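Local coordinates for protein cysteine synthase 3 (Entamoeba histolytica, PDB 6KR5) that probably catalyses the PLP-dependent formation of cysteine from O-acetylserine and sulfide, at residues Val57-Gln68 with Asp164-Glu175; Ile275-Ile285 with Ile304-Leu314. All coordinates share one frame; numbering follows the deposited sequence.

Contact 1. Residues Val57-Gln68 with Asp164-Glu175. With PLP (pyridoxal-5'-phosphate), chain D.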
loop_
_atom_site.group_PDB
_atom_site.type_symbol
_atom_site.label_atom_id
_atom_site.label_comp_id
_atom_site.label_asym_id
_atom_site.label_seq_id
_atom_site.Cartn_x
_atom_site.Cartn_y
_atom_site.Cartn_z
ATOM N N VAL B 57 6.008 4.310 7.277
ATOM C CA VAL B 57 5.953 5.054 8.529
ATOM C C VAL B 57 6.223 6.535 8.311
ATOM O O VAL B 57 5.769 7.378 9.097
ATOM C CB VAL B 57 6.956 4.415 9.508
ATOM C CG1 VAL B 57 8.372 4.565 8.995
ATOM C CG2 VAL B 57 6.805 4.996 10.898
ATOM N N LYS B 58 6.951 6.885 7.248
ATOM C CA LYS B 58 7.281 8.290 7.024
ATOM C C LYS B 58 6.074 9.137 6.642
ATOM O O LYS B 58 6.180 10.369 6.672
ATOM C CB LYS B 58 8.367 8.421 5.960
ATOM C CG LYS B 58 9.680 7.759 6.355
ATOM C CD LYS B 58 10.167 8.196 7.731
ATOM C CE LYS B 58 11.641 7.889 7.883
ATOM N NZ LYS B 58 11.784 6.646 8.690
ATOM N N ASP B 59 4.937 8.532 6.297
ATOM C CA ASP B 59 3.712 9.321 6.177
ATOM C C ASP B 59 3.456 10.096 7.461
ATOM O O ASP B 59 3.062 11.270 7.431
ATOM C CB ASP B 59 2.506 8.421 5.900
ATOM C CG ASP B 59 2.423 7.937 4.469
ATOM O OD1 ASP B 59 3.466 7.752 3.818
ATOM O OD2 ASP B 59 1.279 7.719 4.011
ATOM N N ARG B 60 3.661 9.439 8.607
ATOM C CA ARG B 60 3.428 10.100 9.885
ATOM C C ARG B 60 4.420 11.223 10.104
ATOM O O ARG B 60 4.060 12.288 10.627
ATOM C CB ARG B 60 3.559 9.104 11.032
ATOM C CG ARG B 60 2.624 7.913 10.995
ATOM C CD ARG B 60 2.969 7.046 12.189
ATOM N NE ARG B 60 2.290 5.758 12.217
ATOM C CZ ARG B 60 1.184 5.500 12.906
ATOM N NH1 ARG B 60 0.571 6.449 13.606
ATOM N NH2 ARG B 60 0.691 4.273 12.906
ATOM N N VAL B 61 5.672 10.981 9.716
ATOM C CA VAL B 61 6.771 11.898 9.991
ATOM C C VAL B 61 6.657 13.132 9.111
ATOM O O VAL B 61 6.758 14.266 9.592
ATOM C CB VAL B 61 8.117 11.184 9.784
ATOM C CG1 VAL B 61 9.284 12.180 9.875
ATOM C CG2 VAL B 61 8.268 10.017 10.775
ATOM N N GLY B 62 6.471 12.930 7.805
ATOM C CA GLY B 62 6.334 14.075 6.917
ATOM C C GLY B 62 5.126 14.914 7.270
ATOM O O GLY B 62 5.186 16.151 7.263
ATOM N N PHE B 63 4.022 14.250 7.612
ATOM C CA PHE B 63 2.827 14.968 8.027
ATOM C C PHE B 63 3.091 15.808 9.265
ATOM O O PHE B 63 2.787 17.005 9.286
ATOM C CB PHE B 63 1.684 13.995 8.304
ATOM C CG PHE B 63 0.517 14.651 8.976
ATOM C CD1 PHE B 63 -0.361 15.431 8.237
ATOM C CD2 PHE B 63 0.320 14.533 10.339
ATOM C CE1 PHE B 63 -1.436 16.054 8.844
ATOM C CE2 PHE B 63 -0.750 15.165 10.951
ATOM C CZ PHE B 63 -1.619 15.926 10.207
ATOM N N ASN B 64 3.630 15.202 10.327
ATOM C CA ASN B 64 3.749 15.975 11.562
ATOM C C ASN B 64 4.829 17.047 11.482
ATOM O O ASN B 64 4.678 18.111 12.096
ATOM C CB ASN B 64 4.009 15.080 12.772
ATOM C CG ASN B 64 3.607 15.770 14.055
ATOM O OD1 ASN B 64 2.444 16.172 14.200
ATOM N ND2 ASN B 64 4.562 15.972 14.962
ATOM N N ILE B 65 5.931 16.797 10.769
ATOM C CA ILE B 65 6.947 17.841 10.601
ATOM C C ILE B 65 6.328 19.077 9.957
ATOM O O ILE B 65 6.523 20.205 10.421
ATOM C CB ILE B 65 8.134 17.299 9.781
ATOM C CG1 ILE B 65 9.030 16.438 10.682
ATOM C CG2 ILE B 65 8.920 18.434 9.136
ATOM C CD1 ILE B 65 10.088 15.690 9.945
ATOM N N ILE B 66 5.531 18.881 8.910
ATOM C CA ILE B 66 4.950 20.018 8.208
ATOM C C ILE B 66 3.794 20.621 8.999
ATOM O O ILE B 66 3.694 21.848 9.127
ATOM C CB ILE B 66 4.524 19.583 6.799
ATOM C CG1 ILE B 66 5.770 19.251 5.979
ATOM C CG2 ILE B 66 3.736 20.684 6.118
ATOM C CD1 ILE B 66 5.468 18.486 4.702
ATOM N N TYR B 67 2.921 19.777 9.554
ATOM C CA TYR B 67 1.765 20.262 10.303
ATOM C C TYR B 67 2.201 21.112 11.484
ATOM O O TYR B 67 1.683 22.214 11.700
ATOM C CB TYR B 67 0.935 19.076 10.781
ATOM C CG TYR B 67 -0.413 19.411 11.374
ATOM C CD1 TYR B 67 -1.185 20.445 10.865
ATOM C CD2 TYR B 67 -0.928 18.657 12.414
ATOM C CE1 TYR B 67 -2.428 20.731 11.399
ATOM C CE2 TYR B 67 -2.166 18.935 12.957
ATOM C CZ TYR B 67 -2.912 19.972 12.448
ATOM O OH TYR B 67 -4.150 20.247 12.986
ATOM N N GLN B 68 3.150 20.608 12.269
ATOM C CA GLN B 68 3.565 21.366 13.444
ATOM C C GLN B 68 4.255 22.660 13.042
ATOM O O GLN B 68 4.077 23.697 13.700
ATOM C CB GLN B 68 4.484 20.525 14.324
ATOM C CG GLN B 68 4.673 21.146 15.715
ATOM C CD GLN B 68 3.385 21.139 16.522
ATOM O OE1 GLN B 68 2.725 20.112 16.641
ATOM N NE2 GLN B 68 3.018 22.291 17.075
ATOM N N ASP B 164 9.584 17.033 15.878
ATOM C CA ASP B 164 8.266 16.752 15.321
ATOM C C ASP B 164 8.238 15.424 14.578
ATOM O O ASP B 164 7.157 14.893 14.318
ATOM C CB ASP B 164 7.826 17.896 14.410
ATOM C CG ASP B 164 7.745 19.220 15.153
ATOM O OD1 ASP B 164 7.437 19.198 16.365
ATOM O OD2 ASP B 164 8.005 20.269 14.531
ATOM N N ASN B 165 9.411 14.878 14.251
ATOM C CA ASN B 165 9.504 13.483 13.820
ATOM C C ASN B 165 9.125 12.557 14.973
ATOM O O ASN B 165 8.136 11.815 14.896
ATOM C CB ASN B 165 10.930 13.229 13.298
ATOM C CG ASN B 165 11.225 11.761 12.980
ATOM O OD1 ASN B 165 10.492 10.851 13.358
ATOM N ND2 ASN B 165 12.336 11.539 12.274
ATOM N N THR B 166 9.887 12.620 16.069
ATOM C CA THR B 166 9.613 11.808 17.251
ATOM C C THR B 166 8.171 11.948 17.720
ATOM O O THR B 166 7.518 10.952 18.061
ATOM C CB THR B 166 10.590 12.234 18.347
ATOM O OG1 THR B 166 11.897 12.283 17.777
ATOM C CG2 THR B 166 10.574 11.260 19.517
ATOM N N ALA B 167 7.656 13.179 17.733
ATOM C CA ALA B 167 6.323 13.451 18.263
ATOM C C ALA B 167 5.211 12.789 17.451
ATOM O O ALA B 167 4.120 12.560 17.984
ATOM C CB ALA B 167 6.095 14.962 18.330
ATOM N N ALA B 168 5.450 12.493 16.167
ATOM C CA ALA B 168 4.437 11.783 15.382
ATOM C C ALA B 168 4.052 10.465 16.027
ATOM O O ALA B 168 2.933 9.961 15.824
ATOM C CB ALA B 168 4.947 11.529 13.967
ATOM N N HIS B 169 4.956 9.894 16.809
ATOM C CA HIS B 169 4.768 8.549 17.314
ATOM C C HIS B 169 4.019 8.517 18.637
ATOM O O HIS B 169 3.870 7.439 19.228
ATOM C CB HIS B 169 6.125 7.879 17.401
ATOM C CG HIS B 169 6.720 7.657 16.052
ATOM N ND1 HIS B 169 6.176 6.763 15.154
ATOM C CD2 HIS B 169 7.757 8.250 15.419
ATOM C CE1 HIS B 169 6.883 6.785 14.038
ATOM N NE2 HIS B 169 7.848 7.679 14.173
ATOM N N VAL B 170 3.519 9.667 19.096
ATOM C CA VAL B 170 2.478 9.631 20.119
ATOM C C VAL B 170 1.319 8.779 19.623
ATOM O O VAL B 170 0.768 7.954 20.359
ATOM C CB VAL B 170 2.029 11.056 20.486
ATOM C CG1 VAL B 170 0.863 11.012 21.466
ATOM C CG2 VAL B 170 3.188 11.832 21.080
ATOM N N TYR B 171 0.982 8.918 18.341
ATOM C CA TYR B 171 -0.100 8.131 17.765
ATOM C C TYR B 171 0.298 6.666 17.618
ATOM O O TYR B 171 -0.454 5.769 18.009
ATOM C CB TYR B 171 -0.507 8.726 16.417
ATOM C CG TYR B 171 -1.208 10.063 16.519
ATOM C CD1 TYR B 171 -0.487 11.258 16.540
ATOM C CD2 TYR B 171 -2.598 10.130 16.574
ATOM C CE1 TYR B 171 -1.135 12.479 16.627
ATOM C CE2 TYR B 171 -3.253 11.345 16.662
ATOM C CZ TYR B 171 -2.518 12.513 16.686
ATOM O OH TYR B 171 -3.179 13.718 16.768
ATOM N N THR B 172 1.487 6.400 17.066
ATOM C CA THR B 172 1.947 5.022 16.927
ATOM C C THR B 172 1.885 4.297 18.264
ATOM O O THR B 172 1.339 3.190 18.366
ATOM C CB THR B 172 3.374 5.000 16.368
ATOM O OG1 THR B 172 3.498 5.959 15.308
ATOM C CG2 THR B 172 3.743 3.604 15.851
ATOM N N ALA B 173 2.427 4.928 19.307
ATOM C CA ALA B 173 2.437 4.318 20.632
ATOM C C ALA B 173 1.028 4.124 21.170
ATOM O O ALA B 173 0.716 3.064 21.724
ATOM C CB ALA B 173 3.252 5.173 21.599
ATOM N N ASN B 174 0.166 5.137 21.027
ATOM C CA ASN B 174 -1.197 4.995 21.526
ATOM C C ASN B 174 -1.922 3.855 20.829
ATOM O O ASN B 174 -2.675 3.105 21.465
ATOM C CB ASN B 174 -1.990 6.285 21.342
ATOM C CG ASN B 174 -3.378 6.187 21.951
ATOM O OD1 ASN B 174 -3.511 5.921 23.147
ATOM N ND2 ASN B 174 -4.415 6.374 21.133
ATOM N N GLU B 175 -1.717 3.717 19.516
ATOM C CA GLU B 175 -2.311 2.600 18.793
ATOM C C GLU B 175 -1.848 1.265 19.360
ATOM O O GLU B 175 -2.656 0.346 19.527
ATOM C CB GLU B 175 -1.966 2.697 17.308
ATOM C CG GLU B 175 -2.609 3.893 16.624
ATOM C CD GLU B 175 -1.925 4.269 15.327
ATOM O OE1 GLU B 175 -1.398 3.361 14.651
ATOM O OE2 GLU B 175 -1.933 5.465 14.976
HETATM N N1 PLP D . 12.719 1.422 7.552
HETATM C C2 PLP D . 12.220 2.249 6.583
HETATM C C2A PLP D . 11.840 1.651 5.264
HETATM C C3 PLP D . 12.074 3.601 6.837
HETATM O O3 PLP D . 11.579 4.409 5.853
HETATM C C4 PLP D . 12.429 4.116 8.077
HETATM C C4A PLP D . 12.380 5.578 8.342
HETATM O O4A PLP D . 12.027 6.359 7.450
HETATM C C5 PLP D . 12.931 3.262 9.058
HETATM C C6 PLP D . 13.075 1.922 8.778
HETATM C C5A PLP D . 13.382 3.758 10.413
HETATM O O4P PLP D . 12.412 4.467 11.133
HETATM P P PLP D . 12.935 5.683 12.035
HETATM O O1P PLP D . 14.078 5.167 12.891
HETATM O O2P PLP D . 13.425 6.754 11.103
HETATM O O3P PLP D . 11.780 6.129 12.856
HETATM O O HOH W 1 1.558 9.219 13.924
HETATM O O HOH W 2 8.720 20.576 12.124
#
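Arg60, near the start of helix 58-68, reaches across to Glu175 of helix 169-175 in the fold-type II architecture of PLP enzymes, where a lysine-bearing helix borders the cofactor site. Charge pairing dominates. The guanidinium meets the carboxylate end-on: Arg60 NH1 donates to Glu175 OE2 at 3.0 Å, and Arg60 NH2 to Glu175 OE1 at 2.9 Å. Both oxygens are met on their syn sides, although the two planes are tilted by 33°. A chain extended from CG to NE (chi2 178°) carries the group into a hollow among Tyr171, Thr172, His169 and Glu175. There Thr172 OG1 lies over one guanidinium face, fixed by a 2.8 Å hydrogen bond to His169 ND1. Glu49 also pairs with Arg60 and Lys47 with Glu175, placing the bridge in a wider charge network.

Van der Waals contacts surround the bridge. Val57 CG2 abuts the edge of the His169 ring, 3.6 Å from CE1, and both methyls of Val61 rest against the Asn165 amide, whose ND2 is bonded to Thr193. The Ala168 methyl CB sits 3.5 Å from Arg60 O. Lys58, whose CB points away from segment 164-175, has NZ modelled within covalent distance of PLP C4A, as in the family's internal aldimine, but overlapping O4A leaves the link's details doubtful.

A single polar bond joins side chain to backbone: Asn64 ND2 approaches Asp164 O at 2.9 Å, nearly straight at 174°, in the carbonyl plane and on a lone pair.

Contact 2. Residues Ile275-Ile285 with Ile304-Leu314. With PLP (pyridoxal-5'-phosphate), chain D.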
loop_
_atom_site.group_PDB
_atom_site.type_symbol
_atom_site.label_atom_id
_atom_site.label_comp_id
_atom_site.label_asym_id
_atom_site.label_seq_id
_atom_site.Cartn_x
_atom_site.Cartn_y
_atom_site.Cartn_z
ATOM N N ILE B 275 2.727 -11.684 4.410
ATOM C CA ILE B 275 2.897 -10.255 4.641
ATOM C C ILE B 275 4.131 -9.819 3.868
ATOM O O ILE B 275 5.236 -10.293 4.143
ATOM C CB ILE B 275 3.043 -9.948 6.138
ATOM C CG1 ILE B 275 1.756 -10.294 6.883
ATOM C CG2 ILE B 275 3.431 -8.504 6.342
ATOM C CD1 ILE B 275 1.942 -10.369 8.381
ATOM N N MET B 276 3.949 -8.931 2.888
ATOM C CA MET B 276 5.053 -8.512 2.022
ATOM C C MET B 276 5.661 -7.244 2.596
ATOM O O MET B 276 5.298 -6.133 2.220
ATOM C CB MET B 276 4.591 -8.301 0.587
ATOM C CG MET B 276 5.764 -8.102 -0.361
ATOM S SD MET B 276 5.195 -7.972 -2.071
ATOM C CE MET B 276 6.726 -7.958 -2.987
ATOM N N CYS B 277 6.602 -7.422 3.512
ATOM C CA CYS B 277 7.229 -6.318 4.224
ATOM C C CYS B 277 8.599 -5.994 3.631
ATOM O O CYS B 277 9.209 -6.802 2.934
ATOM C CB CYS B 277 7.384 -6.688 5.700
ATOM S SG CYS B 277 8.456 -8.151 6.020
ATOM N N GLY B 278 9.091 -4.799 3.934
ATOM C CA GLY B 278 10.342 -4.317 3.376
ATOM C C GLY B 278 11.585 -4.894 4.049
ATOM O O GLY B 278 11.524 -5.780 4.903
ATOM N N MET B 279 12.746 -4.371 3.632
ATOM C CA MET B 279 14.017 -4.923 4.110
ATOM C C MET B 279 14.214 -4.677 5.604
ATOM O O MET B 279 14.638 -5.580 6.344
ATOM C CB MET B 279 15.186 -4.320 3.328
ATOM C CG MET B 279 15.170 -4.665 1.859
ATOM S SD MET B 279 16.604 -3.866 1.115
ATOM C CE MET B 279 16.658 -4.723 -0.466
ATOM N N SER B 280 13.965 -3.435 6.061
ATOM C CA SER B 280 14.130 -3.140 7.485
ATOM C C SER B 280 13.125 -3.910 8.330
ATOM O O SER B 280 13.397 -4.218 9.499
ATOM C CB SER B 280 14.004 -1.629 7.726
ATOM O OG SER B 280 12.686 -1.180 7.434
ATOM N N SER B 281 11.969 -4.242 7.743
ATOM C CA SER B 281 10.985 -5.076 8.423
ATOM C C SER B 281 11.520 -6.484 8.645
ATOM O O SER B 281 11.276 -7.092 9.695
ATOM C CB SER B 281 9.704 -5.124 7.596
ATOM O OG SER B 281 9.062 -3.863 7.549
ATOM N N GLY B 282 12.235 -7.020 7.656
ATOM C CA GLY B 282 12.906 -8.295 7.848
ATOM C C GLY B 282 13.906 -8.247 8.986
ATOM O O GLY B 282 13.994 -9.183 9.790
ATOM N N ALA B 283 14.664 -7.146 9.082
ATOM C CA ALA B 283 15.618 -6.999 10.177
ATOM C C ALA B 283 14.892 -6.947 11.507
ATOM O O ALA B 283 15.249 -7.660 12.452
ATOM C CB ALA B 283 16.477 -5.753 9.973
ATOM N N ALA B 284 13.851 -6.110 11.592
ATOM C CA ALA B 284 13.089 -5.994 12.827
ATOM C C ALA B 284 12.455 -7.322 13.216
ATOM O O ALA B 284 12.499 -7.710 14.387
ATOM C CB ALA B 284 12.020 -4.908 12.695
ATOM N N ILE B 285 11.865 -8.036 12.249
ATOM C CA ILE B 285 11.200 -9.296 12.581
ATOM C C ILE B 285 12.212 -10.310 13.095
ATOM O O ILE B 285 11.968 -10.986 14.099
ATOM C CB ILE B 285 10.408 -9.836 11.377
ATOM C CG1 ILE B 285 9.142 -9.000 11.205
ATOM C CG2 ILE B 285 10.032 -11.318 11.596
ATOM C CD1 ILE B 285 8.357 -9.263 9.934
ATOM N N ILE B 304 6.458 -5.521 16.913
ATOM C CA ILE B 304 7.535 -5.241 15.971
ATOM C C ILE B 304 7.009 -4.255 14.937
ATOM O O ILE B 304 6.008 -4.534 14.271
ATOM C CB ILE B 304 8.026 -6.528 15.290
ATOM C CG1 ILE B 304 8.323 -7.615 16.332
ATOM C CG2 ILE B 304 9.266 -6.268 14.446
ATOM C CD1 ILE B 304 8.742 -8.916 15.690
ATOM N N ILE B 305 7.691 -3.123 14.785
ATOM C CA ILE B 305 7.334 -2.157 13.748
ATOM C C ILE B 305 7.819 -2.672 12.403
ATOM O O ILE B 305 8.993 -3.032 12.255
ATOM C CB ILE B 305 7.957 -0.783 14.045
ATOM C CG1 ILE B 305 7.545 -0.274 15.423
ATOM C CG2 ILE B 305 7.556 0.222 12.962
ATOM C CD1 ILE B 305 6.035 -0.120 15.577
ATOM N N LEU B 306 6.922 -2.688 11.406
ATOM C CA LEU B 306 7.302 -2.997 10.024
ATOM C C LEU B 306 7.191 -1.711 9.212
ATOM O O LEU B 306 6.076 -1.308 8.852
ATOM C CB LEU B 306 6.410 -4.095 9.431
ATOM C CG LEU B 306 6.284 -5.398 10.240
ATOM C CD1 LEU B 306 5.759 -6.514 9.334
ATOM C CD2 LEU B 306 7.585 -5.798 10.853
ATOM N N PRO B 307 8.302 -1.024 8.914
ATOM C CA PRO B 307 8.191 0.356 8.392
ATOM C C PRO B 307 7.597 0.517 6.996
ATOM O O PRO B 307 7.060 1.603 6.713
ATOM C CB PRO B 307 9.647 0.851 8.424
ATOM C CG PRO B 307 10.276 0.078 9.555
ATOM C CD PRO B 307 9.660 -1.304 9.426
ATOM N N ASP B 308 7.708 -0.462 6.095
ATOM C CA ASP B 308 7.154 -0.279 4.748
ATOM C C ASP B 308 6.984 -1.641 4.076
ATOM O O ASP B 308 7.186 -2.693 4.695
ATOM C CB ASP B 308 7.992 0.700 3.899
ATOM C CG ASP B 308 9.342 0.142 3.439
ATOM O OD1 ASP B 308 9.726 -0.993 3.811
ATOM O OD2 ASP B 308 10.045 0.879 2.694
ATOM N N CYS B 309 6.629 -1.610 2.795
ATOM C CA CYS B 309 6.203 -2.781 2.040
ATOM C C CYS B 309 7.296 -3.263 1.092
ATOM O O CYS B 309 8.089 -2.472 0.576
ATOM C CB CYS B 309 4.943 -2.450 1.243
ATOM S SG CYS B 309 4.319 -3.821 0.260
ATOM N N GLY B 310 7.313 -4.578 0.840
ATOM C CA GLY B 310 8.296 -5.142 -0.060
ATOM C C GLY B 310 8.132 -4.714 -1.502
ATOM O O GLY B 310 9.105 -4.768 -2.261
ATOM N N GLU B 311 6.928 -4.275 -1.894
ATOM C CA GLU B 311 6.714 -3.838 -3.269
ATOM C C GLU B 311 7.628 -2.677 -3.635
ATOM O O GLU B 311 7.990 -2.510 -4.805
ATOM C CB GLU B 311 5.247 -3.450 -3.475
ATOM C CG GLU B 311 4.921 -3.069 -4.918
ATOM C CD GLU B 311 3.444 -2.833 -5.169
ATOM O OE1 GLU B 311 2.656 -2.829 -4.200
ATOM O OE2 GLU B 311 3.079 -2.654 -6.350
ATOM N N ARG B 312 8.022 -1.874 -2.651
ATOM C CA ARG B 312 8.959 -0.775 -2.859
ATOM C C ARG B 312 10.381 -1.255 -3.150
ATOM O O ARG B 312 11.254 -0.424 -3.431
ATOM C CB ARG B 312 8.933 0.139 -1.628
ATOM C CG ARG B 312 9.422 1.568 -1.862
ATOM C CD ARG B 312 8.759 2.555 -0.906
ATOM N NE ARG B 312 7.410 2.896 -1.341
ATOM C CZ ARG B 312 6.569 3.638 -0.630
ATOM N NH1 ARG B 312 6.945 4.119 0.552
ATOM N NH2 ARG B 312 5.353 3.888 -1.093
ATOM N N TYR B 313 10.633 -2.571 -3.118
ATOM C CA TYR B 313 11.967 -3.124 -3.304
ATOM C C TYR B 313 12.031 -4.120 -4.452
ATOM O O TYR B 313 12.978 -4.903 -4.525
ATOM C CB TYR B 313 12.455 -3.771 -2.005
ATOM C CG TYR B 313 12.450 -2.747 -0.911
ATOM C CD1 TYR B 313 13.500 -1.857 -0.769
ATOM C CD2 TYR B 313 11.353 -2.615 -0.078
ATOM C CE1 TYR B 313 13.465 -0.881 0.197
ATOM C CE2 TYR B 313 11.313 -1.652 0.895
ATOM C CZ TYR B 313 12.368 -0.785 1.024
ATOM O OH TYR B 313 12.330 0.185 1.992
ATOM N N LEU B 314 11.055 -4.093 -5.362
ATOM C CA LEU B 314 11.076 -5.031 -6.483
ATOM C C LEU B 314 12.233 -4.760 -7.433
ATOM O O LEU B 314 12.640 -5.665 -8.171
ATOM C CB LEU B 314 9.759 -4.965 -7.246
ATOM C CG LEU B 314 8.519 -5.342 -6.451
ATOM C CD1 LEU B 314 7.288 -5.121 -7.322
ATOM C CD2 LEU B 314 8.598 -6.780 -5.982
HETATM N N1 PLP D . 12.719 1.422 7.552
HETATM C C2 PLP D . 12.220 2.249 6.583
HETATM C C2A PLP D . 11.840 1.651 5.264
HETATM C C3 PLP D . 12.074 3.601 6.837
HETATM O O3 PLP D . 11.579 4.409 5.853
HETATM C C4 PLP D . 12.429 4.116 8.077
HETATM C C4A PLP D . 12.380 5.578 8.342
HETATM O O4A PLP D . 12.027 6.359 7.450
HETATM C C5 PLP D . 12.931 3.262 9.058
HETATM C C6 PLP D . 13.075 1.922 8.778
HETATM C C5A PLP D . 13.382 3.758 10.413
HETATM O O4P PLP D . 12.412 4.467 11.133
HETATM P P PLP D . 12.935 5.683 12.035
HETATM O O1P PLP D . 14.078 5.167 12.891
HETATM O O2P PLP D . 13.425 6.754 11.103
HETATM O O3P PLP D . 11.780 6.129 12.856
HETATM O O HOH W 3 10.597 -2.251 5.930
HETATM O O HOH W 4 13.373 -1.468 4.139
#
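Cys277 and Cys309 form a single backbone bridge, flanked by the hydrogen bonds Gly310 N to Met276 O and Gly278 N to Asp308 O, both 2.9 Å, and beyond it helix 279-285 runs back along strand 304-306 with N-to-C directions 169° apart. The side chains facing each other along that run are mostly apolar. Ala284 CB sits 3.5 Å from Ile304 CG2, and Ile285 CG1 meets Leu306 CD2 at 3.6 Å while Leu306 CD1 touches Cys277 CB. Strand 304-306 is itself hydrogen-bonded to strands 43-48 and 186-190, so the helix covers an interior strand of the large mixed sheet.

In fold-type II PLP enzymes this helix start meets the pyridine nitrogen, and here Gly278 is the N-cap. Ser280 OG, turned between its backbone N and carbonyl carbon (chi1 66°), donates to PLP N1 at 2.6 Å. Pro307 lies against one face of the same ring, its CB 3.2 Å from N1. A water ties the polar groups together, bonding to Ser280 OG, Ser281 OG and Asp308 OD1. The other carboxylate oxygen, Asp308 OD2, takes a very short hydrogen bond from Tyr313 OH and another from Asn88 ND2, and the carboxylate lies beside the PLP methyl group.

Met279 makes an oblique Met-aromatic contact with Tyr313, its SD 4.8 Å from the ring centroid. At the far end the extended Met276 chain crosses Leu314 at about a right angle, with CE 3.7 Å from CD2; Leu314 also packs on Met118 of the second subunit.

Contacts 1 and 2, in series along the chain with centres about 19 Å apart, meet different ends of one PLP, an example of a cofactor site assembled from elements far apart in sequence. Contact 1 brings the lysine modelled at bonding distance from C4A, whereas contact 2 receives the pyridine nitrogen; Thr193, Thr196, Gly192, Ala194 and Asn88 add further hydrogen bonds to the cofactor. The contacts also touch directly: Val57 N lies 3.0 Å from Pro307 O, a probable backbone hydrogen bond that sets the residue before the lysine beside the proline lying against the ring. Both interfaces extend to the second subunit, through Tyr171 packing on its Ile6 and through Glu311 paired with its Arg312.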